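Local atomic coordinates of NRPS (Penicillium fellutanum, PDB entry 6NKI), a protein that binds NADPH through a Rossmann-type domain of the male sterility protein family and is part of a non-ribosomal peptide synthetase. Residues Ile123-Ala128 and Val144-Asp149; Gln152-Asn155 and Pro160-Leu163. All coordinates share one frame; numbering follows the deposited sequence.

Contact 1: Ile123-Ala128 and Val144-Asp149. With NDP (NADPH dihydro-nicotinamide-adenine-dinucleotide phosphate), chain B.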
loop_
_atom_site.group_PDB
_atom_site.type_symbol
_atom_site.label_atom_id
_atom_site.label_comp_id
_atom_site.label_asym_id
_atom_site.label_seq_id
_atom_site.Cartn_x
_atom_site.Cartn_y
_atom_site.Cartn_z
ATOM N N ILE A 123 17.238 -1.043 -18.604
ATOM C CA ILE A 123 16.127 -1.613 -19.345
ATOM C C ILE A 123 15.293 -2.472 -18.418
ATOM O O ILE A 123 15.803 -3.109 -17.491
ATOM C CB ILE A 123 16.572 -2.424 -20.580
ATOM C CG1 ILE A 123 17.410 -3.620 -20.176
ATOM C CG2 ILE A 123 17.379 -1.568 -21.563
ATOM C CD1 ILE A 123 17.867 -4.394 -21.368
ATOM N N ILE A 124 13.990 -2.452 -18.663
ATOM C CA ILE A 124 13.039 -3.307 -17.966
ATOM C C ILE A 124 12.396 -4.203 -19.010
ATOM O O ILE A 124 11.721 -3.715 -19.928
ATOM C CB ILE A 124 11.970 -2.494 -17.219
ATOM C CG1 ILE A 124 12.595 -1.645 -16.113
ATOM C CG2 ILE A 124 10.958 -3.425 -16.636
ATOM C CD1 ILE A 124 12.980 -0.250 -16.540
ATOM N N HIS A 125 12.603 -5.495 -18.882
ATOM C CA HIS A 125 11.998 -6.430 -19.814
ATOM C C HIS A 125 10.700 -6.924 -19.184
ATOM O O HIS A 125 10.695 -7.872 -18.396
ATOM C CB HIS A 125 12.973 -7.549 -20.190
ATOM C CG HIS A 125 12.422 -8.505 -21.195
ATOM N ND1 HIS A 125 11.938 -9.745 -20.852
ATOM C CD2 HIS A 125 12.212 -8.377 -22.525
ATOM C CE1 HIS A 125 11.498 -10.365 -21.933
ATOM N NE2 HIS A 125 11.655 -9.556 -22.964
ATOM N N CYS A 126 9.595 -6.274 -19.564
ATOM C CA CYS A 126 8.239 -6.579 -19.115
ATOM C C CYS A 126 7.382 -7.264 -20.179
ATOM O O CYS A 126 6.492 -8.051 -19.832
ATOM C CB CYS A 126 7.541 -5.289 -18.656
ATOM S SG CYS A 126 5.878 -5.561 -18.006
ATOM N N GLY A 127 7.643 -6.987 -21.458
ATOM C CA GLY A 127 7.007 -7.670 -22.569
ATOM C C GLY A 127 7.101 -9.185 -22.537
ATOM O O GLY A 127 8.179 -9.759 -22.352
ATOM N N ALA A 128 5.952 -9.832 -22.712
ATOM C CA ALA A 128 5.840 -11.282 -22.771
ATOM C C ALA A 128 4.710 -11.611 -23.736
ATOM O O ALA A 128 4.171 -10.726 -24.405
ATOM C CB ALA A 128 5.594 -11.873 -21.381
ATOM N N VAL A 144 12.338 -15.828 -24.381
ATOM C CA VAL A 144 13.681 -16.137 -23.896
ATOM C C VAL A 144 14.800 -15.646 -24.822
ATOM O O VAL A 144 15.882 -15.294 -24.340
ATOM C CB VAL A 144 13.806 -17.647 -23.648
ATOM C CG1 VAL A 144 15.158 -17.988 -22.991
ATOM C CG2 VAL A 144 12.635 -18.162 -22.832
ATOM N N ARG A 145 14.582 -15.633 -26.136
ATOM C CA ARG A 145 15.587 -15.106 -27.060
ATOM C C ARG A 145 15.780 -13.614 -26.845
ATOM O O ARG A 145 16.912 -13.116 -26.822
ATOM C CB ARG A 145 15.152 -15.382 -28.499
ATOM C CG ARG A 145 16.046 -14.869 -29.628
ATOM C CD ARG A 145 17.209 -15.782 -29.930
ATOM N NE ARG A 145 17.887 -15.324 -31.147
ATOM C CZ ARG A 145 18.961 -15.893 -31.690
ATOM N NH1 ARG A 145 19.496 -16.981 -31.148
ATOM N NH2 ARG A 145 19.488 -15.382 -32.796
ATOM N N SER A 146 14.668 -12.897 -26.713
ATOM C CA SER A 146 14.632 -11.507 -26.295
ATOM C C SER A 146 15.532 -11.302 -25.078
ATOM O O SER A 146 16.331 -10.357 -25.046
ATOM C CB SER A 146 13.172 -11.108 -26.033
ATOM O OG SER A 146 12.559 -11.926 -25.051
ATOM N N THR A 147 15.448 -12.208 -24.096
ATOM C CA THR A 147 16.292 -12.094 -22.910
ATOM C C THR A 147 17.754 -12.320 -23.274
ATOM O O THR A 147 18.642 -11.586 -22.822
ATOM C CB THR A 147 15.824 -13.085 -21.825
ATOM O OG1 THR A 147 14.432 -12.875 -21.512
ATOM C CG2 THR A 147 16.642 -12.925 -20.534
ATOM N N PHE A 148 18.014 -13.329 -24.111
ATOM C CA PHE A 148 19.363 -13.596 -24.599
ATOM C C PHE A 148 19.908 -12.403 -25.371
ATOM O O PHE A 148 21.047 -11.973 -25.155
ATOM C CB PHE A 148 19.342 -14.848 -25.477
ATOM C CG PHE A 148 20.698 -15.258 -26.007
ATOM C CD1 PHE A 148 21.603 -15.936 -25.199
ATOM C CD2 PHE A 148 21.060 -14.967 -27.316
ATOM C CE1 PHE A 148 22.834 -16.308 -25.681
ATOM C CE2 PHE A 148 22.292 -15.341 -27.803
ATOM C CZ PHE A 148 23.181 -16.009 -26.986
ATOM N N ASP A 149 19.104 -11.861 -26.287
ATOM C CA ASP A 149 19.516 -10.664 -27.011
ATOM C C ASP A 149 19.887 -9.540 -26.045
ATOM O O ASP A 149 20.838 -8.789 -26.296
ATOM C CB ASP A 149 18.391 -10.222 -27.956
ATOM C CG ASP A 149 18.148 -11.207 -29.098
ATOM O OD1 ASP A 149 19.119 -11.848 -29.559
ATOM O OD2 ASP A 149 16.974 -11.345 -29.522
HETATM P PA NDP B . -1.023 -8.826 -22.709
HETATM O O1A NDP B . -0.966 -10.325 -22.655
HETATM O O2A NDP B . -1.519 -8.152 -23.962
HETATM O O5B NDP B . 0.406 -8.089 -22.203
HETATM C C5B NDP B . 1.470 -8.745 -22.797
HETATM C C4B NDP B . 2.432 -7.712 -23.390
HETATM O O4B NDP B . 3.375 -8.419 -24.241
HETATM C C3B NDP B . 1.673 -6.674 -24.202
HETATM O O3B NDP B . 2.302 -5.447 -24.050
HETATM C C2B NDP B . 1.864 -7.125 -25.695
HETATM O O2B NDP B . 1.899 -6.107 -26.598
HETATM C C1B NDP B . 3.299 -7.832 -25.557
HETATM N N9A NDP B . 3.516 -8.905 -26.594
HETATM C C8A NDP B . 2.825 -10.126 -26.771
HETATM N N7A NDP B . 3.290 -10.858 -27.817
HETATM C C5A NDP B . 4.334 -10.067 -28.344
HETATM C C6A NDP B . 5.216 -10.254 -29.431
HETATM N N6A NDP B . 5.150 -11.387 -30.214
HETATM N N1A NDP B . 6.161 -9.319 -29.750
HETATM C C2A NDP B . 6.177 -8.212 -28.944
HETATM N N3A NDP B . 5.429 -7.891 -27.889
HETATM C C4A NDP B . 4.486 -8.853 -27.596
HETATM O O3 NDP B . -2.107 -8.388 -21.501
HETATM P PN NDP B . -1.932 -9.318 -20.191
HETATM O O1N NDP B . -2.722 -8.751 -19.076
HETATM O O2N NDP B . -2.029 -10.789 -20.539
HETATM O O5D NDP B . -0.216 -9.237 -19.505
HETATM C C5D NDP B . 0.213 -7.915 -19.164
HETATM C C4D NDP B . 1.086 -7.884 -17.816
HETATM O O4D NDP B . 0.294 -8.270 -16.683
HETATM C C3D NDP B . 2.290 -8.869 -17.864
HETATM O O3D NDP B . 3.490 -8.137 -17.706
HETATM C C2D NDP B . 2.112 -9.866 -16.684
HETATM O O2D NDP B . 3.255 -9.970 -15.855
HETATM C C1D NDP B . 1.029 -9.227 -15.856
HETATM N N1N NDP B . -0.064 -10.188 -15.352
HETATM C C2N NDP B . -1.276 -9.600 -15.151
HETATM C C3N NDP B . -2.358 -10.284 -14.750
HETATM C C7N NDP B . -3.477 -9.396 -14.538
HETATM O O7N NDP B . -3.797 -8.451 -15.252
HETATM N N7N NDP B . -4.117 -9.591 -13.357
HETATM C C4N NDP B . -2.355 -11.802 -14.512
HETATM C C5N NDP B . -0.962 -12.359 -14.599
HETATM C C6N NDP B . 0.099 -11.594 -14.994
HETATM P P2B NDP B . 0.314 -5.887 -27.573
HETATM O O1X NDP B . 0.657 -4.627 -28.305
HETATM O O2X NDP B . 0.228 -7.176 -28.398
HETATM O O3X NDP B . -0.607 -5.770 -26.399
#
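The backbones come closest at His125 and Thr147, whose CA atoms lie 7.8 Å apart, as strand 122-125 ends beside helix 136-156. His125 spans the gap. Its CG is anti to the backbone N (chi1 -177°), which carries the imidazole from the strand toward the helix. Ser146 meets the NE2 end of the ring. Ser146 OG lies 3.3 Å from His125 NE2, and Ser146 CB is 3.8 Å from the same nitrogen. The approach is oblique to the ring. Ser146 OG also has a hydrogen bond within its own helix, to the carbonyl oxygen of Ala142. Thr147 crosses the histidine side chain at about a right angle, with its OG1 3.9 Å from His125 CE1. This hydroxyl is held elsewhere, by the carbonyl oxygen of Asn143 and the hydroxyl of Ser210.

Past His125 the chain turns into the NADPH pocket. Cys126 SG lies 3.5 Å from O3D of the bound NADPH. Ala128 N makes a weak hydrogen bond of 3.3 Å to NADPH O4B, but the fit of Ala128 to this ribose is doubtful. The general layout is the usual Rossmann arrangement, in which the C-terminal end of a strand reaches the dinucleotide.

The contact is buried. Backbone bonds join Ile124 to Phe25 and His125 to Thr164, which sets strand 122-125 between strands 22-27 and 162-166 of the parallel sheet, while helix 202-220 packs on Val144 and Thr147 of the helix.

Contact 2: Gln152-Asn155 and Pro160-Leu163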
loop_
_atom_site.group_PDB
_atom_site.type_symbol
_atom_site.label_atom_id
_atom_site.label_comp_id
_atom_site.label_asym_id
_atom_site.label_seq_id
_atom_site.Cartn_x
_atom_site.Cartn_y
_atom_site.Cartn_z
ATOM N N GLN A 152 23.333 -9.793 -24.355
ATOM C CA GLN A 152 24.246 -9.339 -25.396
ATOM C C GLN A 152 24.344 -7.829 -25.400
ATOM O O GLN A 152 25.426 -7.262 -25.585
ATOM C CB GLN A 152 23.779 -9.801 -26.774
ATOM C CG GLN A 152 23.958 -11.267 -27.107
ATOM C CD GLN A 152 23.384 -11.588 -28.469
ATOM O OE1 GLN A 152 22.723 -10.752 -29.092
ATOM N NE2 GLN A 152 23.653 -12.791 -28.951
ATOM N N CYS A 153 23.222 -7.166 -25.178
ATOM C CA CYS A 153 23.167 -5.728 -25.369
ATOM C C CYS A 153 23.877 -5.000 -24.227
ATOM O O CYS A 153 24.637 -4.052 -24.465
ATOM C CB CYS A 153 21.700 -5.309 -25.490
ATOM S SG CYS A 153 21.381 -3.725 -26.281
ATOM N N LEU A 154 23.649 -5.435 -22.980
ATOM C CA LEU A 154 24.416 -4.900 -21.853
ATOM C C LEU A 154 25.917 -5.074 -22.079
ATOM O O LEU A 154 26.699 -4.134 -21.894
ATOM C CB LEU A 154 23.987 -5.572 -20.536
ATOM C CG LEU A 154 22.859 -5.037 -19.631
ATOM C CD1 LEU A 154 21.481 -5.105 -20.281
ATOM C CD2 LEU A 154 22.829 -5.786 -18.288
ATOM N N ASN A 155 26.323 -6.273 -22.495
ATOM C CA ASN A 155 27.737 -6.609 -22.626
ATOM C C ASN A 155 28.470 -5.643 -23.558
ATOM O O ASN A 155 29.541 -5.129 -23.221
ATOM C CB ASN A 155 27.855 -8.040 -23.134
ATOM C CG ASN A 155 29.226 -8.571 -23.003
ATOM O OD1 ASN A 155 30.109 -7.872 -22.522
ATOM N ND2 ASN A 155 29.432 -9.813 -23.428
ATOM N N PRO A 160 27.664 0.705 -18.088
ATOM C CA PRO A 160 26.774 -0.345 -17.592
ATOM C C PRO A 160 25.292 0.038 -17.706
ATOM O O PRO A 160 24.977 1.201 -17.642
ATOM C CB PRO A 160 27.213 -0.553 -16.137
ATOM C CG PRO A 160 27.880 0.744 -15.760
ATOM C CD PRO A 160 28.495 1.274 -17.036
ATOM N N ILE A 161 24.440 -0.971 -17.901
ATOM C CA ILE A 161 22.999 -0.809 -18.090
ATOM C C ILE A 161 22.285 -1.687 -17.075
ATOM O O ILE A 161 22.437 -2.914 -17.099
ATOM C CB ILE A 161 22.529 -1.198 -19.506
ATOM C CG1 ILE A 161 23.321 -0.458 -20.599
ATOM C CG2 ILE A 161 21.002 -0.977 -19.626
ATOM C CD1 ILE A 161 23.048 -0.992 -21.983
ATOM N N ALA A 162 21.471 -1.074 -16.221
ATOM C CA ALA A 162 20.667 -1.854 -15.283
ATOM C C ALA A 162 19.589 -2.660 -16.014
ATOM O O ALA A 162 18.866 -2.132 -16.869
ATOM C CB ALA A 162 20.028 -0.938 -14.238
ATOM N N LEU A 163 19.503 -3.950 -15.685
ATOM C CA LEU A 163 18.443 -4.830 -16.163
ATOM C C LEU A 163 17.516 -5.241 -15.015
ATOM O O LEU A 163 17.973 -5.540 -13.907
ATOM C CB LEU A 163 19.020 -6.092 -16.823
ATOM C CG LEU A 163 17.962 -7.108 -17.302
ATOM C CD1 LEU A 163 17.138 -6.639 -18.503
ATOM C CD2 LEU A 163 18.566 -8.450 -17.563
#
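Leu154 carries this contact, laying its isobutyl end against Ile161 and Leu163. Its CG packs 3.9 Å from Ile161 CB, and its CD1 is 4.1 Å from the same atom. The two side chains meet at a slant. The other methyl, Leu154 CD2, comes within 4.1 Å of Leu163 CB. There the side chains cross at about a right angle. One leucine thus touches two residues of 160-163, and both of their side chains leave the backbone toward the helix.

The CG1 branch of Ile161 stands beside its backbone N, anti to the carbonyl carbon (chi1 -53°). With the branch extended (chi2 170°), CD1 ends against the helix backbone. Ile161 CD1 is 4.1 Å from Leu154 CA and 4.2 Å from Cys153 O. The contact is apolar and largely buried.

Polar bonds to neighbouring segments fix the backbone beneath these side chains. Ile161 N is hydrogen-bonded to His224 ND1, and the backbone of Leu163 pairs with Ser225 and Thr227. Ile150 and Leu151, about one turn earlier in the helix than Leu154, extend the packing onto Leu163. The chain thus enters the parallel sheet between strands 122-125 and 226-230, with the last turns of helix 136-156 over it.

In the fold
Contact 1 comes first along the chain, and contact 2 follows it, with their centres 12 Å apart. Helix 136-156 serves both. Together they trace a beta-alpha-beta crossover: strand 122-125 leads to the helix, and the helix returns to strand 162-166, its parallel neighbour in the seven-stranded sheet. Ile123 joins them directly. Its N is a probable hydrogen-bond partner of Ala162 O at 2.6 Å, and its side chain packs on Leu154 and Leu163. The crossover sets strand 122-125 in the sheet with its C-terminal end at the NADPH, as in Rossmann-type folds. Contact 2 lies farther away, and the side chain of Leu163 is about 14 Å from the ligand.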